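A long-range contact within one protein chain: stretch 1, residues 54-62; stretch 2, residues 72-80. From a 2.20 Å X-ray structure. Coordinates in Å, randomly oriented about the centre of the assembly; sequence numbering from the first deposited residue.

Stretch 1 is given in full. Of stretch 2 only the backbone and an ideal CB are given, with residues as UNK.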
# COMPACT_ATOMS: atom_id res chain seq x y z
N ASP B 54 24.43 2.06 -22.37
CA ASP B 54 25.16 2.45 -21.16
C ASP B 54 24.80 1.56 -19.99
O ASP B 54 23.66 1.12 -19.83
CB ASP B 54 24.83 3.89 -20.77
CG ASP B 54 25.23 4.88 -21.82
OD1 ASP B 54 26.19 4.61 -22.56
OD2 ASP B 54 24.58 5.94 -21.92
N MET B 55 25.80 1.31 -19.12
CA MET B 55 25.58 0.51 -17.95
C MET B 55 26.48 1.02 -16.83
O MET B 55 27.69 1.19 -17.05
CB MET B 55 25.86 -0.98 -18.20
CG MET B 55 25.44 -1.90 -17.03
SD MET B 55 23.63 -2.01 -16.76
CE MET B 55 22.99 -2.47 -18.35
N PRO B 56 25.93 1.31 -15.65
CA PRO B 56 26.76 1.80 -14.55
C PRO B 56 27.59 0.69 -13.94
O PRO B 56 27.22 -0.49 -13.96
CB PRO B 56 25.74 2.33 -13.53
CG PRO B 56 24.47 1.54 -13.83
CD PRO B 56 24.49 1.30 -15.33
N VAL B 57 28.73 1.09 -13.37
CA VAL B 57 29.62 0.21 -12.63
C VAL B 57 30.05 0.97 -11.38
O VAL B 57 30.53 2.10 -11.49
CB VAL B 57 30.83 -0.22 -13.47
CG1 VAL B 57 31.86 -0.96 -12.61
CG2 VAL B 57 30.40 -1.10 -14.62
N PRO B 58 29.89 0.40 -10.17
CA PRO B 58 29.36 -0.94 -9.90
C PRO B 58 27.82 -0.98 -9.82
O PRO B 58 27.22 0.02 -9.45
CB PRO B 58 29.98 -1.28 -8.54
CG PRO B 58 30.07 0.05 -7.86
CD PRO B 58 30.30 1.08 -8.93
N SER B 59 27.24 -2.14 -10.14
CA SER B 59 25.79 -2.34 -10.24
C SER B 59 25.55 -3.71 -10.86
O SER B 59 26.39 -4.20 -11.61
CB SER B 59 25.10 -1.25 -11.09
OG SER B 59 23.69 -1.44 -11.15
N SER B 60 24.43 -4.33 -10.53
CA SER B 60 23.90 -5.40 -11.36
C SER B 60 23.30 -4.79 -12.63
O SER B 60 22.86 -3.63 -12.63
CB SER B 60 22.82 -6.19 -10.60
OG SER B 60 23.26 -6.57 -9.29
N TYR B 61 23.28 -5.55 -13.73
CA TYR B 61 22.62 -5.03 -14.92
C TYR B 61 21.13 -5.34 -14.97
O TYR B 61 20.43 -4.79 -15.83
CB TYR B 61 23.27 -5.56 -16.21
CG TYR B 61 23.27 -7.07 -16.41
CD1 TYR B 61 22.14 -7.74 -16.86
CD2 TYR B 61 24.43 -7.80 -16.21
CE1 TYR B 61 22.16 -9.12 -17.06
CE2 TYR B 61 24.47 -9.16 -16.40
CZ TYR B 61 23.34 -9.82 -16.83
OH TYR B 61 23.40 -11.19 -17.03
N ASN B 62 20.62 -6.19 -14.08
CA ASN B 62 19.31 -6.80 -14.31
C ASN B 62 18.15 -5.82 -14.11
O ASN B 62 17.13 -5.96 -14.78
CB ASN B 62 19.13 -8.01 -13.41
CG ASN B 62 20.30 -8.99 -13.51
OD1 ASN B 62 21.34 -8.81 -12.87
ND2 ASN B 62 20.12 -10.02 -14.29
N UNK B 72 16.15 -11.30 -17.40
CA UNK B 72 16.12 -12.75 -17.28
C UNK B 72 17.23 -13.45 -18.07
O UNK B 72 17.16 -14.67 -18.27
CB UNK B 72 14.76 -13.27 -17.74
N UNK B 73 18.25 -12.72 -18.51
CA UNK B 73 19.29 -13.26 -19.38
C UNK B 73 20.03 -14.44 -18.74
O UNK B 73 20.41 -14.40 -17.56
CB UNK B 73 20.29 -12.16 -19.74
N UNK B 74 20.22 -15.51 -19.51
CA UNK B 74 21.05 -16.64 -19.11
C UNK B 74 22.27 -16.68 -20.01
O UNK B 74 22.15 -16.77 -21.24
CB UNK B 74 20.27 -17.96 -19.18
N UNK B 75 23.46 -16.60 -19.42
CA UNK B 75 24.69 -16.64 -20.19
C UNK B 75 25.65 -15.49 -19.95
O UNK B 75 25.89 -15.10 -18.79
CB UNK B 75 24.34 -16.68 -21.68
N UNK B 76 26.18 -14.91 -21.02
CA UNK B 76 27.27 -13.94 -20.95
C UNK B 76 26.82 -12.57 -21.45
O UNK B 76 26.01 -12.46 -22.37
CB UNK B 76 28.47 -14.43 -21.76
N UNK B 77 27.41 -11.54 -20.85
CA UNK B 77 27.28 -10.17 -21.32
C UNK B 77 28.67 -9.57 -21.43
O UNK B 77 29.65 -10.12 -20.92
CB UNK B 77 26.39 -9.34 -20.39
N UNK B 78 28.74 -8.39 -22.06
CA UNK B 78 30.00 -7.77 -22.42
C UNK B 78 30.00 -6.32 -21.97
O UNK B 78 29.10 -5.54 -22.33
CB UNK B 78 30.25 -7.87 -23.93
N UNK B 79 30.98 -5.96 -21.16
CA UNK B 79 31.22 -4.59 -20.74
C UNK B 79 32.49 -4.07 -21.40
O UNK B 79 33.43 -4.84 -21.64
CB UNK B 79 31.32 -4.50 -19.22
N UNK B 80 32.54 -2.76 -21.63
CA UNK B 80 33.76 -2.18 -22.18
C UNK B 80 33.89 -0.73 -21.75
O UNK B 80 32.89 -0.01 -21.69
CB UNK B 80 33.77 -2.29 -23.71

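At position 72 CA-to-CB points away from stretch 1, and nothing of that stretch lies within 5.5 Å of the ideal CB. Many residues would do. It is D72, the first residue after a helix to leave helical phi/psi, its carboxylate oxygens hydrogen-bonded just beyond one of the stretches.

Position 73 is more constrained. Its CB points toward stretch 1 and lies 4.2 Å from Y61 OH, so a side chain here runs beside the phenol. A medium-sized apolar, aromatic or polar group would suit. The residue is H73, in the t rotamer (chi1 178°). Its imidazole meets the phenol through its edge, with CD2 3.7 Å from Y61 OH, a contact without a hydrogen bond. The ring is held instead by its own stretch: H73 NE2 donates to the backbone O of position 76 at 2.9 Å, which ties the loop to the start of the strand.

Position 74 points away and meets nothing of stretch 1; many residues would fit, and V74 takes no part in the contact. At position 75 the backbone decides. Phi/psi of 127/-134 would jam a CB against the carbonyl O of the preceding residue, which by itself calls for glycine, and G75 is found. Its backbone still reaches the interface through water 2, which donates from 3.1 Å to G75 O and lies 2.7 Å from Y61 OH, so a water joins the phenol to the backbone of G75.

With position 76 the strand begins, and its CB points away from stretch 1. A large side chain would not meet stretch 1 there, and W76 is the residue. Position 77 turns toward stretch 1, with its ideal CB 4.4 Å from Y61 CE2. Beside an aromatic carbon, a compact apolar side chain such as valine, isoleucine or leucine would be expected. V77, with chi1 at -57° (m), brings CG2 to 3.6 Å from Y61 CE2.

Position 78 is out of reach, so stretch 1 cannot distinguish among candidates; it is W78, whose NE1 is hydrogen-bonded elsewhere in the structure.

Position 79 again points toward stretch 1, but nothing there comes within 5.5 Å of the ideal CB. Only a long side chain could cross this gap to the apolar M55 and V57, and the carbonyl oxygens of P56 and S59 farther on would reward a polar tip. Methionine or phenylalanine could serve the first need; tyrosine serves both. Y79 extends its ring so that CE1 lies 3.7 Å from M55 CG and 3.8 Å from V57 CG2. Its hydroxyl approaches the edge of the Y61 ring, with Y79 OH 3.8 Å from Y61 CD2, and donates to water 1 at 2.8 Å. That water in turn donates to P56 O and S59 O, each at 2.6 Å.

Position 80 is out of reach and unconstrained by stretch 1. The residue is E80, its carboxylate bonded elsewhere in the structure.

Stretch 2, residues 72-80: DHVGWVWYE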
# COMPACT_ATOMS: atom_id res chain seq x y z
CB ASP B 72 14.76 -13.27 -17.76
CG ASP B 72 13.59 -12.70 -16.95
OD1 ASP B 72 13.79 -12.20 -15.81
OD2 ASP B 72 12.45 -12.77 -17.46
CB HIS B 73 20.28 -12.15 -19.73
CG HIS B 73 21.43 -12.58 -20.59
ND1 HIS B 73 21.30 -12.89 -21.92
CD2 HIS B 73 22.75 -12.71 -20.30
CE1 HIS B 73 22.48 -13.21 -22.42
NE2 HIS B 73 23.38 -13.11 -21.46
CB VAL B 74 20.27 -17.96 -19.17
CG1 VAL B 74 21.23 -19.14 -18.96
CG2 VAL B 74 19.17 -17.98 -18.10
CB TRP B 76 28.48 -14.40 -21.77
CG TRP B 76 29.14 -15.62 -21.19
CD1 TRP B 76 28.78 -16.92 -21.38
CD2 TRP B 76 30.26 -15.64 -20.30
NE1 TRP B 76 29.61 -17.75 -20.66
CE2 TRP B 76 30.53 -16.99 -19.99
CE3 TRP B 76 31.06 -14.65 -19.73
CZ2 TRP B 76 31.57 -17.37 -19.15
CZ3 TRP B 76 32.09 -15.03 -18.88
CH2 TRP B 76 32.34 -16.38 -18.60
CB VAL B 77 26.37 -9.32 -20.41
CG1 VAL B 77 24.99 -9.96 -20.28
CG2 VAL B 77 27.02 -9.14 -19.01
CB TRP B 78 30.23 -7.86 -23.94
CG TRP B 78 30.43 -9.27 -24.34
CD1 TRP B 78 29.46 -10.21 -24.59
CD2 TRP B 78 31.68 -9.94 -24.48
NE1 TRP B 78 30.04 -11.42 -24.89
CE2 TRP B 78 31.41 -11.28 -24.83
CE3 TRP B 78 33.02 -9.53 -24.34
CZ2 TRP B 78 32.42 -12.22 -25.06
CZ3 TRP B 78 34.02 -10.46 -24.58
CH2 TRP B 78 33.72 -11.79 -24.94
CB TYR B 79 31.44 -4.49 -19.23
CG TYR B 79 30.24 -4.68 -18.32
CD1 TYR B 79 29.71 -3.61 -17.62
CD2 TYR B 79 29.69 -5.94 -18.11
CE1 TYR B 79 28.65 -3.77 -16.75
CE2 TYR B 79 28.62 -6.11 -17.23
CZ TYR B 79 28.10 -5.01 -16.56
OH TYR B 79 27.05 -5.14 -15.68
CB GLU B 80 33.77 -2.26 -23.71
CG GLU B 80 35.00 -1.70 -24.35
CD GLU B 80 35.10 -2.13 -25.79
OE1 GLU B 80 35.72 -3.19 -26.04
OE2 GLU B 80 34.53 -1.44 -26.67
O HOH W 1 27.34 -3.13 -13.77
O HOH W 2 25.82 -12.41 -17.29
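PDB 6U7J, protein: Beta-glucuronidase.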